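Local coordinates for isochorismatase family protein (Enterococcus faecalis, PDB 2A67) that probably acts as a hydrolase of the isochorismatase family, though its substrate is not established, at residues F12-E17 with S63-E68; F49-E54 with D76-K81. All coordinates share one frame; numbering follows the deposited sequence.

Contact 1 of 2, residues F12-E17 with S63-E68; sequences FQKGIE and SWQLFE
One face of the Phe67 ring lies against the backbone of Gln13 and Lys14: Gln13 C sits 3.7 Å above the ring plane and Lys14 N a little higher, both toward the rim. The tip of the ring, Phe67 CZ, lies 3.2 Å from Gln13 O, while Phe67 CE2 approaches the edge of the Phe12 ring near its plane. Glu17 crosses Phe67 with its carboxylate plane turned 88° from the ring; OE1 comes near CE1, and OE2 is bonded to Leu23 N. At the other end, the amide of Gln13 stands at 89° to the Trp64 indole, NE2 lying obliquely 3.5 Å from CD1.

That NE2 gives a straight bond to Trp64 O (2.8 Å), nearly in its own amide plane. Gln13 CG is beside the backbone N (chi1 -54°) and the chain runs extended from there, while OE1 accepts from His52 N. Trp64 O also receives Gln51 NE2, so two glutamine amides hold one carbonyl.

The backbones add three bonds. Phe67 N reaches Phe12 O at 3.0 Å, Lys14 N reaches Gln65 O at 2.9 Å, and Gly15 N bonds to Ser63 O. Lys14 runs alongside Gln65, pointing the same way, and its NZ bonds to Gln65 OE1 (2.7 Å) from well above that carbonyl plane; Asp62 O is a second acceptor. A single beta bridge, Gln13 with Leu66, and the bonds around it join the loop after strand 5-10 to the one between strands 47-52 and 77-81 at the surface of an isochorismatase-type parallel alpha/beta fold.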
ATOM      1  N   PHE D  12       1.025 -11.446  14.289  1.00 30.60           N
ATOM      2  CA  PHE D  12       1.123 -12.878  14.497  1.00 30.47           C
ATOM      3  C   PHE D  12       0.384 -13.290  15.770  1.00 30.75           C
ATOM      4  O   PHE D  12       1.003 -13.755  16.748  1.00 30.73           O
ATOM      5  CB  PHE D  12       2.585 -13.299  14.628  1.00 30.78           C
ATOM      6  CG  PHE D  12       3.306 -13.408  13.332  1.00 31.20           C
ATOM      7  CD1 PHE D  12       2.812 -14.235  12.305  1.00 32.68           C
ATOM      8  CD2 PHE D  12       4.504 -12.729  13.138  1.00 32.19           C
ATOM      9  CE1 PHE D  12       3.544 -14.373  11.094  1.00 32.86           C
ATOM     10  CE2 PHE D  12       5.237 -12.857  11.923  1.00 30.31           C
ATOM     11  CZ  PHE D  12       4.759 -13.673  10.923  1.00 31.84           C
ATOM     12  N   GLN D  13      -0.942 -13.170  15.724  1.00 31.23           N
ATOM     13  CA  GLN D  13      -1.822 -13.389  16.884  1.00 30.53           C
ATOM     14  C   GLN D  13      -2.806 -14.571  16.668  1.00 31.75           C
ATOM     15  O   GLN D  13      -3.301 -14.789  15.549  1.00 30.46           O
ATOM     16  CB  GLN D  13      -2.598 -12.100  17.158  1.00 31.39           C
ATOM     17  CG  GLN D  13      -1.689 -10.817  17.327  1.00 27.30           C
ATOM     18  CD  GLN D  13      -2.490  -9.565  17.173  1.00 28.36           C
ATOM     19  OE1 GLN D  13      -2.497  -8.955  16.123  1.00 27.58           O
ATOM     20  NE2 GLN D  13      -3.199  -9.178  18.228  1.00 26.44           N
ATOM     21  N   LYS D  14      -3.072 -15.310  17.754  1.00 31.80           N
ATOM     22  CA  LYS D  14      -3.863 -16.550  17.715  1.00 34.23           C
ATOM     23  C   LYS D  14      -5.185 -16.394  16.956  1.00 34.39           C
ATOM     24  O   LYS D  14      -5.508 -17.213  16.094  1.00 34.92           O
ATOM     25  CB  LYS D  14      -4.122 -17.056  19.128  1.00 33.95           C
ATOM     26  CG  LYS D  14      -2.864 -17.182  19.975  1.00 37.22           C
ATOM     27  CD  LYS D  14      -3.235 -17.765  21.334  1.00 38.41           C
ATOM     28  CE  LYS D  14      -2.397 -17.208  22.460  1.00 40.10           C
ATOM     29  NZ  LYS D  14      -3.295 -17.142  23.699  1.00 39.79           N
ATOM     30  N   GLY D  15      -5.893 -15.303  17.220  1.00 35.11           N
ATOM     31  CA  GLY D  15      -7.233 -15.112  16.665  1.00 38.26           C
ATOM     32  C   GLY D  15      -7.367 -14.612  15.238  1.00 40.56           C
ATOM     33  O   GLY D  15      -8.439 -14.162  14.854  1.00 40.12           O
ATOM     34  N   ILE D  16      -6.310 -14.702  14.424  1.00 42.90           N
ATOM     35  CA  ILE D  16      -6.441 -14.287  13.006  1.00 44.73           C
ATOM     36  C   ILE D  16      -7.110 -15.204  11.908  1.00 46.40           C
ATOM     37  O   ILE D  16      -7.841 -14.659  11.082  1.00 46.88           O
ATOM     38  CB  ILE D  16      -5.131 -13.622  12.431  1.00 44.60           C
ATOM     39  CG1 ILE D  16      -5.036 -12.152  12.839  1.00 46.78           C
ATOM     40  CG2 ILE D  16      -5.160 -13.540  10.902  1.00 42.94           C
ATOM     41  CD1 ILE D  16      -3.957 -11.819  13.753  1.00 45.61           C
ATOM     42  N   GLU D  17      -6.977 -16.528  11.812  1.00 48.43           N
ATOM     43  CA  GLU D  17      -7.149 -17.652  12.740  1.00 50.33           C
ATOM     44  C   GLU D  17      -8.439 -17.977  13.528  1.00 51.57           C
ATOM     45  O   GLU D  17      -8.562 -17.718  14.721  1.00 52.40           O
ATOM     46  CB  GLU D  17      -5.868 -18.289  13.217  1.00 50.11           C
ATOM     47  CG  GLU D  17      -5.222 -18.861  11.991  1.00 50.02           C
ATOM     48  CD  GLU D  17      -4.387 -20.079  12.228  1.00 52.57           C
ATOM     49  OE1 GLU D  17      -4.079 -20.390  13.412  1.00 52.05           O
ATOM     50  OE2 GLU D  17      -4.036 -20.716  11.198  1.00 52.36           O
ATOM     51  N   SER D  63      -7.144 -14.376  22.458  1.00 30.82           N
ATOM     52  CA  SER D  63      -7.120 -14.376  20.997  1.00 31.88           C
ATOM     53  C   SER D  63      -6.161 -13.291  20.415  1.00 31.77           C
ATOM     54  O   SER D  63      -5.549 -13.490  19.348  1.00 31.63           O
ATOM     55  CB  SER D  63      -8.560 -14.300  20.432  1.00 32.60           C
ATOM     56  OG  SER D  63      -9.034 -12.963  20.431  1.00 35.22           O
ATOM     57  N   TRP D  64      -6.033 -12.162  21.125  1.00 30.60           N
ATOM     58  CA  TRP D  64      -5.090 -11.087  20.788  1.00 29.03           C
ATOM     59  C   TRP D  64      -3.606 -11.465  21.036  1.00 29.61           C
ATOM     60  O   TRP D  64      -2.681 -10.813  20.476  1.00 30.46           O
ATOM     61  CB  TRP D  64      -5.471  -9.854  21.608  1.00 28.12           C
ATOM     62  CG  TRP D  64      -4.482  -8.767  21.790  1.00 25.81           C
ATOM     63  CD1 TRP D  64      -4.430  -7.586  21.094  1.00 25.15           C
ATOM     64  CD2 TRP D  64      -3.406  -8.720  22.731  1.00 28.07           C
ATOM     65  NE1 TRP D  64      -3.392  -6.825  21.532  1.00 26.91           N
ATOM     66  CE2 TRP D  64      -2.739  -7.495  22.536  1.00 26.80           C
ATOM     67  CE3 TRP D  64      -2.912  -9.612  23.690  1.00 26.81           C
ATOM     68  CZ2 TRP D  64      -1.620  -7.113  23.302  1.00 25.91           C
ATOM     69  CZ3 TRP D  64      -1.826  -9.236  24.446  1.00 24.93           C
ATOM     70  CH2 TRP D  64      -1.189  -7.997  24.248  1.00 25.65           C
ATOM     71  N   GLN D  65      -3.351 -12.482  21.854  1.00 29.18           N
ATOM     72  CA  GLN D  65      -1.966 -12.810  22.183  1.00 29.26           C
ATOM     73  C   GLN D  65      -1.301 -13.399  20.943  1.00 29.92           C
ATOM     74  O   GLN D  65      -1.996 -13.916  20.051  1.00 28.66           O
ATOM     75  CB  GLN D  65      -1.873 -13.807  23.344  1.00 29.13           C
ATOM     76  CG  GLN D  65      -2.455 -13.374  24.730  1.00 27.08           C
ATOM     77  CD  GLN D  65      -2.229 -14.463  25.744  1.00 28.90           C
ATOM     78  OE1 GLN D  65      -2.963 -15.445  25.733  1.00 31.26           O
ATOM     79  NE2 GLN D  65      -1.200 -14.321  26.624  1.00 23.52           N
ATOM     80  N   LEU D  66       0.045 -13.341  20.935  1.00 30.70           N
ATOM     81  CA  LEU D  66       0.908 -13.892  19.900  1.00 32.27           C
ATOM     82  C   LEU D  66       0.878 -15.401  19.947  1.00 33.39           C
ATOM     83  O   LEU D  66       0.739 -16.010  21.019  1.00 32.89           O
ATOM     84  CB  LEU D  66       2.372 -13.394  20.080  1.00 31.44           C
ATOM     85  CG  LEU D  66       2.645 -11.880  20.086  1.00 30.20           C
ATOM     86  CD1 LEU D  66       4.069 -11.498  20.489  1.00 34.91           C
ATOM     87  CD2 LEU D  66       2.282 -11.250  18.772  1.00 26.94           C
ATOM     88  N   PHE D  67       0.952 -16.014  18.774  1.00 34.80           N
ATOM     89  CA  PHE D  67       1.043 -17.462  18.696  1.00 36.81           C
ATOM     90  C   PHE D  67       2.100 -17.923  19.667  1.00 38.14           C
ATOM     91  O   PHE D  67       3.201 -17.360  19.686  1.00 38.85           O
ATOM     92  CB  PHE D  67       1.498 -17.873  17.300  1.00 36.50           C
ATOM     93  CG  PHE D  67       0.480 -17.599  16.246  1.00 36.76           C
ATOM     94  CD1 PHE D  67      -0.705 -18.335  16.201  1.00 36.23           C
ATOM     95  CD2 PHE D  67       0.698 -16.617  15.301  1.00 36.31           C
ATOM     96  CE1 PHE D  67      -1.653 -18.092  15.218  1.00 36.73           C
ATOM     97  CE2 PHE D  67      -0.245 -16.371  14.310  1.00 37.72           C
ATOM     98  CZ  PHE D  67      -1.434 -17.103  14.283  1.00 37.16           C
ATOM     99  N   GLU D  68       1.789 -18.964  20.431  1.00 38.42           N
ATOM    100  CA  GLU D  68       2.706 -19.504  21.436  1.00 40.21           C
ATOM    101  C   GLU D  68       4.049 -19.946  20.886  1.00 39.19           C
ATOM    102  O   GLU D  68       5.042 -19.883  21.593  1.00 38.49           O
ATOM    103  CB  GLU D  68       2.085 -20.726  22.112  1.00 41.30           C
ATOM    104  CG  GLU D  68       0.854 -20.396  22.887  1.00 46.44           C
ATOM    105  CD  GLU D  68       1.129 -20.298  24.360  1.00 52.04           C
ATOM    106  OE1 GLU D  68       2.054 -19.551  24.774  1.00 51.69           O
ATOM    107  OE2 GLU D  68       0.407 -20.992  25.103  1.00 54.24           O
TER

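Contact 2 of 2, residues F49-E54 with D76-K81; sequences FVQHEE and DFFIRK
Lys81 NZ, lying 3.0 Å from His52 CD2, is gripped from beyond the two strands by the carboxylate of Asp11 and by His83 O, with a weak further bond to Ala84 O. The lysine crosses both Val50 and His52 at about a right angle. Its CG takes the crowded position between backbone N and carbonyl carbon (chi1 77°), and the chain then runs straight until a bend at chi4 (71°) sets NZ. Packing is tight where Val50 CG1 presses on Lys81 CD, 3.4 Å away.

Beyond the end of strand 49-52, Arg80 takes hold of Glu53 side-on. NE bonds to Glu53 OE1 (2.9 Å) and NH2 to Glu53 OE2 (2.8 Å), each oxygen using its syn lone pair. Carboxylate and guanidinium are nearly coplanar, 16° apart, and both bonds of this two-pronged salt bridge are almost straight; Phe59 also makes a cation-pi contact with the arginine.

On the face with Phe49, Gln51, Phe78 and Arg80, the two phenylalanines point the same way, their rings near parallel but slid apart so that they barely overlap; the closest carbons are Phe49 CD1 and Phe78 CE1, 3.7 Å apart. Asp76 OD2 meets the edge of the Phe49 ring at CE1 (3.4 Å), and is itself bonded to Gln73 N.

Five backbone bonds run from Phe49 N to Phe77 O through to Glu53 N with Lys81 O (3.0 Å). This is the regular ladder of two parallel strands, here the outermost strand 77-81 against 47-52 in the family's six-stranded parallel sheet, and the Lys81–Asp11 pair at the strand ends is consistent with the lysine–aspartate pair of isochorismatase-type active sites.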
ATOM      1  N   PHE D  49       7.168  -6.570  17.794  1.00 27.87           N
ATOM      2  CA  PHE D  49       5.946  -7.259  17.447  1.00 29.00           C
ATOM      3  C   PHE D  49       4.814  -6.238  17.363  1.00 29.62           C
ATOM      4  O   PHE D  49       4.645  -5.405  18.273  1.00 31.82           O
ATOM      5  CB  PHE D  49       5.574  -8.275  18.526  1.00 28.72           C
ATOM      6  CG  PHE D  49       6.459  -9.474  18.568  1.00 28.75           C
ATOM      7  CD1 PHE D  49       7.558  -9.511  19.435  1.00 29.91           C
ATOM      8  CD2 PHE D  49       6.207 -10.566  17.759  1.00 27.32           C
ATOM      9  CE1 PHE D  49       8.356 -10.603  19.493  1.00 32.41           C
ATOM     10  CE2 PHE D  49       7.036 -11.687  17.822  1.00 30.03           C
ATOM     11  CZ  PHE D  49       8.100 -11.691  18.687  1.00 32.54           C
ATOM     12  N   VAL D  50       4.042  -6.296  16.289  1.00 29.29           N
ATOM     13  CA  VAL D  50       2.831  -5.446  16.163  1.00 29.13           C
ATOM     14  C   VAL D  50       1.602  -6.333  16.422  1.00 29.40           C
ATOM     15  O   VAL D  50       1.491  -7.433  15.888  1.00 30.93           O
ATOM     16  CB  VAL D  50       2.763  -4.722  14.784  1.00 29.57           C
ATOM     17  CG1 VAL D  50       1.476  -3.888  14.687  1.00 29.02           C
ATOM     18  CG2 VAL D  50       4.055  -3.798  14.612  1.00 28.02           C
ATOM     19  N   GLN D  51       0.734  -5.875  17.311  1.00 29.54           N
ATOM     20  CA  GLN D  51      -0.503  -6.580  17.616  1.00 28.38           C
ATOM     21  C   GLN D  51      -1.688  -5.660  17.370  1.00 27.27           C
ATOM     22  O   GLN D  51      -1.729  -4.507  17.836  1.00 26.39           O
ATOM     23  CB  GLN D  51      -0.494  -7.059  19.065  1.00 28.48           C
ATOM     24  CG  GLN D  51       0.529  -8.168  19.316  1.00 29.45           C
ATOM     25  CD  GLN D  51       0.686  -8.484  20.769  1.00 30.24           C
ATOM     26  OE1 GLN D  51       1.532  -7.907  21.446  1.00 30.38           O
ATOM     27  NE2 GLN D  51      -0.154  -9.385  21.285  1.00 30.59           N
ATOM     28  N   HIS D  52      -2.625  -6.194  16.591  1.00 27.83           N
ATOM     29  CA  HIS D  52      -3.851  -5.504  16.212  1.00 27.46           C
ATOM     30  C   HIS D  52      -4.870  -5.717  17.349  1.00 26.73           C
ATOM     31  O   HIS D  52      -4.826  -6.703  18.075  1.00 26.00           O
ATOM     32  CB  HIS D  52      -4.357  -6.069  14.876  1.00 28.25           C
ATOM     33  CG  HIS D  52      -5.396  -5.216  14.222  1.00 31.09           C
ATOM     34  ND1 HIS D  52      -6.743  -5.499  14.310  1.00 34.48           N
ATOM     35  CD2 HIS D  52      -5.299  -4.069  13.508  1.00 33.92           C
ATOM     36  CE1 HIS D  52      -7.431  -4.588  13.645  1.00 33.49           C
ATOM     37  NE2 HIS D  52      -6.586  -3.706  13.156  1.00 38.21           N
ATOM     38  N   GLU D  53      -5.726  -4.744  17.544  1.00 27.85           N
ATOM     39  CA  GLU D  53      -6.815  -4.868  18.542  1.00 28.94           C
ATOM     40  C   GLU D  53      -8.067  -4.303  17.905  1.00 29.41           C
ATOM     41  O   GLU D  53      -8.008  -3.275  17.235  1.00 28.38           O
ATOM     42  CB  GLU D  53      -6.445  -4.133  19.835  1.00 27.42           C
ATOM     43  CG  GLU D  53      -6.267  -2.596  19.750  1.00 29.55           C
ATOM     44  CD  GLU D  53      -5.621  -2.027  20.994  1.00 29.75           C
ATOM     45  OE1 GLU D  53      -4.442  -2.318  21.241  1.00 27.67           O
ATOM     46  OE2 GLU D  53      -6.282  -1.310  21.781  1.00 30.89           O
ATOM     47  N   GLU D  54      -9.194  -4.981  18.128  1.00 31.72           N
ATOM     48  CA  GLU D  54     -10.491  -4.536  17.615  1.00 33.36           C
ATOM     49  C   GLU D  54     -11.553  -5.279  18.401  1.00 32.98           C
ATOM     50  O   GLU D  54     -11.236  -6.080  19.287  1.00 32.46           O
ATOM     51  CB  GLU D  54     -10.603  -4.800  16.099  1.00 33.22           C
ATOM     52  CG  GLU D  54     -10.350  -6.269  15.676  1.00 35.74           C
ATOM     53  CD  GLU D  54     -10.295  -6.489  14.139  1.00 39.18           C
ATOM     54  OE1 GLU D  54      -9.984  -5.543  13.359  1.00 48.30           O
ATOM     55  OE2 GLU D  54     -10.528  -7.642  13.702  1.00 47.31           O
ATOM     56  N   ASP D  76      11.990  -7.636  23.853  1.00 35.33           N
ATOM     57  CA  ASP D  76      11.335  -7.190  22.629  1.00 33.66           C
ATOM     58  C   ASP D  76      10.445  -5.954  22.835  1.00 32.44           C
ATOM     59  O   ASP D  76      10.158  -5.554  23.970  1.00 30.64           O
ATOM     60  CB  ASP D  76      10.545  -8.356  22.060  1.00 33.95           C
ATOM     61  CG  ASP D  76      11.412  -9.598  21.849  1.00 33.53           C
ATOM     62  OD1 ASP D  76      12.644  -9.467  21.730  1.00 35.46           O
ATOM     63  OD2 ASP D  76      10.872 -10.706  21.759  1.00 35.07           O
ATOM     64  N   PHE D  77      10.070  -5.331  21.726  1.00 30.76           N
ATOM     65  CA  PHE D  77       9.234  -4.131  21.722  1.00 29.65           C
ATOM     66  C   PHE D  77       7.888  -4.565  21.197  1.00 28.13           C
ATOM     67  O   PHE D  77       7.801  -5.560  20.461  1.00 27.00           O
ATOM     68  CB  PHE D  77       9.828  -3.031  20.832  1.00 30.16           C
ATOM     69  CG  PHE D  77      11.186  -2.520  21.318  1.00 31.79           C
ATOM     70  CD1 PHE D  77      11.280  -1.732  22.481  1.00 35.30           C
ATOM     71  CD2 PHE D  77      12.349  -2.846  20.641  1.00 33.99           C
ATOM     72  CE1 PHE D  77      12.548  -1.258  22.949  1.00 36.57           C
ATOM     73  CE2 PHE D  77      13.627  -2.389  21.105  1.00 33.86           C
ATOM     74  CZ  PHE D  77      13.713  -1.596  22.270  1.00 32.47           C
ATOM     75  N   PHE D  78       6.839  -3.861  21.621  1.00 27.82           N
ATOM     76  CA  PHE D  78       5.471  -4.237  21.269  1.00 26.44           C
ATOM     77  C   PHE D  78       4.739  -2.966  20.898  1.00 25.96           C
ATOM     78  O   PHE D  78       4.795  -1.954  21.637  1.00 25.59           O
ATOM     79  CB  PHE D  78       4.780  -4.942  22.465  1.00 26.36           C
ATOM     80  CG  PHE D  78       5.445  -6.242  22.835  1.00 26.10           C
ATOM     81  CD1 PHE D  78       5.092  -7.405  22.200  1.00 26.26           C
ATOM     82  CD2 PHE D  78       6.481  -6.276  23.782  1.00 29.12           C
ATOM     83  CE1 PHE D  78       5.723  -8.619  22.535  1.00 28.41           C
ATOM     84  CE2 PHE D  78       7.131  -7.481  24.114  1.00 28.65           C
ATOM     85  CZ  PHE D  78       6.751  -8.644  23.474  1.00 24.85           C
ATOM     86  N   ILE D  79       4.076  -3.014  19.743  1.00 24.81           N
ATOM     87  CA  ILE D  79       3.296  -1.882  19.282  1.00 25.28           C
ATOM     88  C   ILE D  79       1.827  -2.292  19.217  1.00 26.29           C
ATOM     89  O   ILE D  79       1.537  -3.321  18.631  1.00 27.02           O
ATOM     90  CB  ILE D  79       3.761  -1.467  17.874  1.00 24.65           C
ATOM     91  CG1 ILE D  79       5.250  -1.036  17.936  1.00 24.22           C
ATOM     92  CG2 ILE D  79       2.914  -0.317  17.291  1.00 23.72           C
ATOM     93  CD1 ILE D  79       5.423   0.323  18.552  1.00 24.71           C
ATOM     94  N   ARG D  80       0.937  -1.468  19.756  1.00 27.08           N
ATOM     95  CA  ARG D  80      -0.519  -1.667  19.628  1.00 29.20           C
ATOM     96  C   ARG D  80      -0.995  -0.912  18.392  1.00 29.99           C
ATOM     97  O   ARG D  80      -0.704   0.278  18.275  1.00 30.63           O
ATOM     98  CB  ARG D  80      -1.273  -1.015  20.830  1.00 28.53           C
ATOM     99  CG  ARG D  80      -0.886  -1.590  22.185  1.00 29.34           C
ATOM    100  CD  ARG D  80      -1.535  -0.872  23.328  1.00 28.17           C
ATOM    101  NE  ARG D  80      -2.997  -0.856  23.269  1.00 24.71           N
ATOM    102  CZ  ARG D  80      -3.727  -0.290  24.203  1.00 24.03           C
ATOM    103  NH1 ARG D  80      -3.098   0.292  25.210  1.00 24.62           N
ATOM    104  NH2 ARG D  80      -5.081  -0.281  24.137  1.00 17.54           N
ATOM    105  N   LYS D  81      -1.756  -1.564  17.524  1.00 31.47           N
ATOM    106  CA  LYS D  81      -2.401  -0.856  16.400  1.00 32.78           C
ATOM    107  C   LYS D  81      -3.887  -1.216  16.304  1.00 33.49           C
ATOM    108  O   LYS D  81      -4.312  -2.273  16.744  1.00 31.40           O
ATOM    109  CB  LYS D  81      -1.695  -1.140  15.076  1.00 32.82           C
ATOM    110  CG  LYS D  81      -1.997  -2.488  14.446  1.00 34.30           C
ATOM    111  CD  LYS D  81      -1.235  -2.606  13.107  1.00 35.23           C
ATOM    112  CE  LYS D  81      -1.411  -3.920  12.441  1.00 34.99           C
ATOM    113  NZ  LYS D  81      -2.817  -4.034  11.895  1.00 37.47           N
TER

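How the contacts relate
Contact 1 is a surface meeting of two loops, whereas contact 2 is a partly buried pairing of strands at one side of the sheet. Along the chain their segments alternate, in the order 12-17, 49-54, 63-68, 76-81, and segment 63-68 belongs to the connection that leads from strand 47-52 to strand 77-81. Contact 1 mixes three backbone bonds with two given by side chains, those of Gln13 and Lys14; contact 2 has five backbone rungs and a two-pronged salt bridge. They also touch directly: two side-chain bonds join the loop pair to strand 47-52, and Trp64 CD1 packs 3.2 Å from His52 O.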